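Local atomic coordinates of probable amidase (Thermus thermophilus, PDB entry 2DC0), a protein that is a probable amidase, a member of the amidase family, with an alpha/beta fold built round a large mixed beta-sheet. Residues A[236-250]-A[347-359]. Residues are numbered along the deposited sequence; the frame is centred on the assembly and turned at random.
Sequences PVFGVPLDFLEGRLG and GVDALLLPVQPLP
The ring of Phe238 has Leu352 over one face: Leu352 CD1 stands 3.9 Å from the ring centroid, displaced toward the CG rim in a CH-pi contact, while Ala350 O sits at the ring's edge, near its plane. A chi1 of -70° sets Leu352 CG anti to the carbonyl carbon and against the Phe238 ring, with CD2 near the ring's CD1 and CE1. The carboxylate of Asp349 takes the N-H of Val237 through OD2 (2.7 Å), on the anti side and somewhat out of plane; its OD1 makes a salt bridge with Lys421. Asp349 N returns a hydrogen bond to Val237 O, so Val237 is held at both its N-H and its carbonyl. From here strands 237-240 and 350-354 run as parallel neighbours in the large mixed sheet of this amidase fold, with 270-273 beyond the first and 406-413 beyond the second. Gly239 N reaches Ala350 O (2.8 Å, nearly straight) and Leu352 N reaches Gly239 O (2.9 Å). Beyond strand 237-240, Leu245 from helix 242-245 lays its CD1 against Leu353 CB at 4.0 Å, and Leu249 CD2 meets Pro354 CG at 4.0 Å. Gly250 N, just ahead of helix 251-263, bonds to Pro357 O at 2.8 Å, tilted from the carbonyl plane.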
loop_
_atom_site.group_PDB
_atom_site.type_symbol
_atom_site.label_atom_id
_atom_site.label_comp_id
_atom_site.label_asym_id
_atom_site.label_seq_id
_atom_site.Cartn_x
_atom_site.Cartn_y
_atom_site.Cartn_z
ATOM N N PRO A 236 -1.943 21.529 -15.751
ATOM C CA PRO A 236 -2.244 20.354 -14.933
ATOM C C PRO A 236 -3.124 19.367 -15.693
ATOM O O PRO A 236 -3.977 19.764 -16.489
ATOM C CB PRO A 236 -2.953 20.953 -13.722
ATOM C CG PRO A 236 -3.660 22.142 -14.311
ATOM C CD PRO A 236 -2.593 22.732 -15.202
ATOM N N VAL A 237 -2.894 18.080 -15.463
ATOM C CA VAL A 237 -3.676 17.030 -16.108
ATOM C C VAL A 237 -4.433 16.321 -14.991
ATOM O O VAL A 237 -3.829 15.726 -14.101
ATOM C CB VAL A 237 -2.771 16.008 -16.835
ATOM C CG1 VAL A 237 -3.623 14.920 -17.474
ATOM C CG2 VAL A 237 -1.934 16.720 -17.903
ATOM N N PHE A 238 -5.757 16.394 -15.041
ATOM C CA PHE A 238 -6.593 15.779 -14.021
ATOM C C PHE A 238 -7.295 14.538 -14.542
ATOM O O PHE A 238 -7.858 14.547 -15.636
ATOM C CB PHE A 238 -7.632 16.784 -13.528
ATOM C CG PHE A 238 -7.039 17.979 -12.834
ATOM C CD1 PHE A 238 -6.480 17.856 -11.562
ATOM C CD2 PHE A 238 -7.051 19.231 -13.446
ATOM C CE1 PHE A 238 -5.949 18.966 -10.906
ATOM C CE2 PHE A 238 -6.522 20.348 -12.799
ATOM C CZ PHE A 238 -5.969 20.216 -11.525
ATOM N N GLY A 239 -7.254 13.471 -13.750
ATOM C CA GLY A 239 -7.917 12.238 -14.134
ATOM C C GLY A 239 -9.261 12.157 -13.433
ATOM O O GLY A 239 -9.376 12.488 -12.248
ATOM N N VAL A 240 -10.283 11.723 -14.161
ATOM C CA VAL A 240 -11.624 11.606 -13.602
ATOM C C VAL A 240 -12.086 10.156 -13.725
ATOM O O VAL A 240 -12.222 9.633 -14.832
ATOM C CB VAL A 240 -12.610 12.542 -14.351
ATOM C CG1 VAL A 240 -14.017 12.374 -13.812
ATOM C CG2 VAL A 240 -12.157 13.992 -14.198
ATOM N N PRO A 241 -12.315 9.484 -12.582
ATOM C CA PRO A 241 -12.756 8.088 -12.545
ATOM C C PRO A 241 -14.257 7.950 -12.749
ATOM O O PRO A 241 -15.000 7.629 -11.818
ATOM C CB PRO A 241 -12.296 7.630 -11.166
ATOM C CG PRO A 241 -12.515 8.862 -10.336
ATOM C CD PRO A 241 -12.002 9.975 -11.226
ATOM N N LEU A 242 -14.692 8.183 -13.984
ATOM C CA LEU A 242 -16.107 8.113 -14.327
ATOM C C LEU A 242 -16.782 6.790 -13.976
ATOM O O LEU A 242 -17.903 6.792 -13.466
ATOM C CB LEU A 242 -16.288 8.433 -15.816
ATOM C CG LEU A 242 -15.900 9.873 -16.195
ATOM C CD1 LEU A 242 -16.134 10.100 -17.687
ATOM C CD2 LEU A 242 -16.723 10.867 -15.384
ATOM N N ASP A 243 -16.113 5.664 -14.231
ATOM C CA ASP A 243 -16.723 4.376 -13.918
ATOM C C ASP A 243 -16.987 4.246 -12.414
ATOM O O ASP A 243 -18.045 3.766 -11.999
ATOM C CB ASP A 243 -15.882 3.193 -14.472
ATOM C CG ASP A 243 -14.440 3.147 -13.945
ATOM O OD1 ASP A 243 -13.976 4.091 -13.274
ATOM O OD2 ASP A 243 -13.759 2.139 -14.230
ATOM N N PHE A 244 -16.046 4.716 -11.600
ATOM C CA PHE A 244 -16.201 4.677 -10.149
ATOM C C PHE A 244 -17.366 5.568 -9.703
ATOM O O PHE A 244 -18.113 5.225 -8.782
ATOM C CB PHE A 244 -14.918 5.160 -9.468
ATOM C CG PHE A 244 -15.011 5.214 -7.970
ATOM C CD1 PHE A 244 -15.032 4.046 -7.219
ATOM C CD2 PHE A 244 -15.104 6.437 -7.311
ATOM C CE1 PHE A 244 -15.144 4.094 -5.825
ATOM C CE2 PHE A 244 -15.219 6.500 -5.917
ATOM C CZ PHE A 244 -15.239 5.329 -5.178
ATOM N N LEU A 245 -17.519 6.713 -10.360
ATOM C CA LEU A 245 -18.575 7.673 -10.009
ATOM C C LEU A 245 -19.952 7.350 -10.570
ATOM O O LEU A 245 -20.964 7.879 -10.106
ATOM C CB LEU A 245 -18.173 9.075 -10.473
ATOM C CG LEU A 245 -16.952 9.701 -9.794
ATOM C CD1 LEU A 245 -16.593 11.004 -10.498
ATOM C CD2 LEU A 245 -17.252 9.950 -8.322
ATOM N N GLU A 246 -19.986 6.484 -11.571
ATOM C CA GLU A 246 -21.234 6.096 -12.205
ATOM C C GLU A 246 -22.335 5.744 -11.201
ATOM O O GLU A 246 -22.211 4.794 -10.433
ATOM C CB GLU A 246 -20.966 4.916 -13.136
ATOM C CG GLU A 246 -22.146 4.504 -13.976
ATOM C CD GLU A 246 -21.737 3.566 -15.086
ATOM O OE1 GLU A 246 -21.121 4.039 -16.063
ATOM O OE2 GLU A 246 -22.012 2.356 -14.976
ATOM N N GLY A 247 -23.405 6.536 -11.211
ATOM C CA GLY A 247 -24.529 6.299 -10.323
ATOM C C GLY A 247 -24.328 6.627 -8.851
ATOM O O GLY A 247 -25.226 6.401 -8.041
ATOM N N ARG A 248 -23.177 7.178 -8.487
ATOM C CA ARG A 248 -22.929 7.485 -7.083
ATOM C C ARG A 248 -23.032 8.960 -6.704
ATOM O O ARG A 248 -22.743 9.339 -5.572
ATOM C CB ARG A 248 -21.570 6.922 -6.661
ATOM C CG ARG A 248 -21.515 5.394 -6.726
ATOM C CD ARG A 248 -20.451 4.822 -5.806
ATOM N NE ARG A 248 -20.352 3.364 -5.879
ATOM C CZ ARG A 248 -21.153 2.503 -5.251
ATOM N NH1 ARG A 248 -22.145 2.934 -4.481
ATOM N NH2 ARG A 248 -20.951 1.196 -5.388
ATOM N N LEU A 249 -23.456 9.790 -7.648
ATOM C CA LEU A 249 -23.609 11.214 -7.389
ATOM C C LEU A 249 -25.078 11.605 -7.487
ATOM O O LEU A 249 -25.860 10.936 -8.161
ATOM C CB LEU A 249 -22.811 12.025 -8.415
ATOM C CG LEU A 249 -21.292 11.853 -8.405
ATOM C CD1 LEU A 249 -20.674 12.715 -9.493
ATOM C CD2 LEU A 249 -20.747 12.236 -7.043
ATOM N N GLY A 250 -25.455 12.677 -6.797
ATOM C CA GLY A 250 -26.819 13.152 -6.888
ATOM C C GLY A 250 -26.860 13.970 -8.169
ATOM O O GLY A 250 -25.836 14.508 -8.582
ATOM N N GLY A 347 0.236 8.908 -15.271
ATOM C CA GLY A 347 -0.025 9.778 -16.405
ATOM C C GLY A 347 -0.835 11.033 -16.124
ATOM O O GLY A 347 -0.994 11.858 -17.018
ATOM N N VAL A 348 -1.366 11.177 -14.910
ATOM C CA VAL A 348 -2.132 12.374 -14.553
ATOM C C VAL A 348 -1.521 12.990 -13.295
ATOM O O VAL A 348 -0.818 12.312 -12.545
ATOM C CB VAL A 348 -3.651 12.073 -14.301
ATOM C CG1 VAL A 348 -4.289 11.497 -15.559
ATOM C CG2 VAL A 348 -3.828 11.111 -13.131
ATOM N N ASP A 349 -1.769 14.275 -13.064
ATOM C CA ASP A 349 -1.207 14.929 -11.886
ATOM C C ASP A 349 -2.011 14.602 -10.634
ATOM O O ASP A 349 -1.470 14.553 -9.528
ATOM C CB ASP A 349 -1.133 16.442 -12.108
ATOM C CG ASP A 349 -0.161 16.813 -13.217
ATOM O OD1 ASP A 349 0.992 16.338 -13.162
ATOM O OD2 ASP A 349 -0.545 17.571 -14.134
ATOM N N ALA A 350 -3.307 14.375 -10.814
ATOM C CA ALA A 350 -4.173 14.033 -9.693
ATOM C C ALA A 350 -5.530 13.613 -10.204
ATOM O O ALA A 350 -5.852 13.813 -11.371
ATOM C CB ALA A 350 -4.327 15.231 -8.760
ATOM N N LEU A 351 -6.317 13.014 -9.321
ATOM C CA LEU A 351 -7.664 12.614 -9.668
ATOM C C LEU A 351 -8.558 13.688 -9.073
ATOM O O LEU A 351 -8.214 14.301 -8.062
ATOM C CB LEU A 351 -8.026 11.264 -9.039
ATOM C CG LEU A 351 -7.128 10.071 -9.368
ATOM C CD1 LEU A 351 -7.750 8.797 -8.811
ATOM C CD2 LEU A 351 -6.945 9.970 -10.872
ATOM N N LEU A 352 -9.692 13.916 -9.726
ATOM C CA LEU A 352 -10.690 14.873 -9.272
ATOM C C LEU A 352 -12.028 14.149 -9.199
ATOM O O LEU A 352 -12.363 13.363 -10.084
ATOM C CB LEU A 352 -10.838 16.035 -10.255
ATOM C CG LEU A 352 -9.723 17.064 -10.405
ATOM C CD1 LEU A 352 -10.205 18.205 -11.305
ATOM C CD2 LEU A 352 -9.351 17.607 -9.025
ATOM N N LEU A 353 -12.781 14.414 -8.137
ATOM C CA LEU A 353 -14.110 13.835 -7.944
ATOM C C LEU A 353 -14.739 14.532 -6.746
ATOM O O LEU A 353 -14.036 14.953 -5.830
ATOM C CB LEU A 353 -14.028 12.328 -7.671
ATOM C CG LEU A 353 -13.319 11.875 -6.388
ATOM C CD1 LEU A 353 -13.919 10.554 -5.885
ATOM C CD2 LEU A 353 -11.835 11.715 -6.674
ATOM N N PRO A 354 -16.068 14.672 -6.736
ATOM C CA PRO A 354 -16.725 15.332 -5.607
ATOM C C PRO A 354 -16.396 14.608 -4.303
ATOM O O PRO A 354 -16.078 13.415 -4.306
ATOM C CB PRO A 354 -18.204 15.220 -5.956
ATOM C CG PRO A 354 -18.199 15.228 -7.442
ATOM C CD PRO A 354 -17.053 14.291 -7.760
ATOM N N VAL A 355 -16.477 15.327 -3.191
ATOM C CA VAL A 355 -16.197 14.728 -1.896
ATOM C C VAL A 355 -17.506 14.209 -1.300
ATOM O O VAL A 355 -17.500 13.452 -0.331
ATOM C CB VAL A 355 -15.570 15.755 -0.930
ATOM C CG1 VAL A 355 -16.630 16.721 -0.429
ATOM C CG2 VAL A 355 -14.902 15.032 0.228
ATOM N N GLN A 356 -18.621 14.619 -1.903
ATOM C CA GLN A 356 -19.958 14.237 -1.458
ATOM C C GLN A 356 -20.891 14.150 -2.678
ATOM O O GLN A 356 -20.686 14.843 -3.679
ATOM C CB GLN A 356 -20.484 15.301 -0.487
ATOM C CG GLN A 356 -20.500 16.695 -1.118
ATOM C CD GLN A 356 -20.594 17.810 -0.106
ATOM O OE1 GLN A 356 -21.662 18.097 0.439
ATOM N NE2 GLN A 356 -19.466 18.437 0.166
ATOM N N PRO A 357 -21.925 13.298 -2.613
ATOM C CA PRO A 357 -22.864 13.156 -3.733
ATOM C C PRO A 357 -23.996 14.173 -3.689
ATOM O O PRO A 357 -24.679 14.400 -4.689
ATOM C CB PRO A 357 -23.390 11.742 -3.555
ATOM C CG PRO A 357 -23.479 11.644 -2.045
ATOM C CD PRO A 357 -22.141 12.229 -1.618
ATOM N N LEU A 358 -24.172 14.780 -2.523
ATOM C CA LEU A 358 -25.240 15.742 -2.294
ATOM C C LEU A 358 -24.838 16.746 -1.219
ATOM O O LEU A 358 -23.884 16.522 -0.471
ATOM C CB LEU A 358 -26.484 14.997 -1.784
ATOM C CG LEU A 358 -27.104 13.872 -2.623
ATOM C CD1 LEU A 358 -27.775 12.869 -1.702
ATOM C CD2 LEU A 358 -28.094 14.459 -3.616
ATOM N N PRO A 359 -25.557 17.879 -1.136
ATOM C CA PRO A 359 -25.211 18.850 -0.098
ATOM C C PRO A 359 -25.612 18.210 1.227
ATOM O O PRO A 359 -26.351 17.222 1.240
ATOM C CB PRO A 359 -26.073 20.062 -0.453
ATOM C CG PRO A 359 -27.277 19.431 -1.104
ATOM C CD PRO A 359 -26.646 18.383 -1.991
#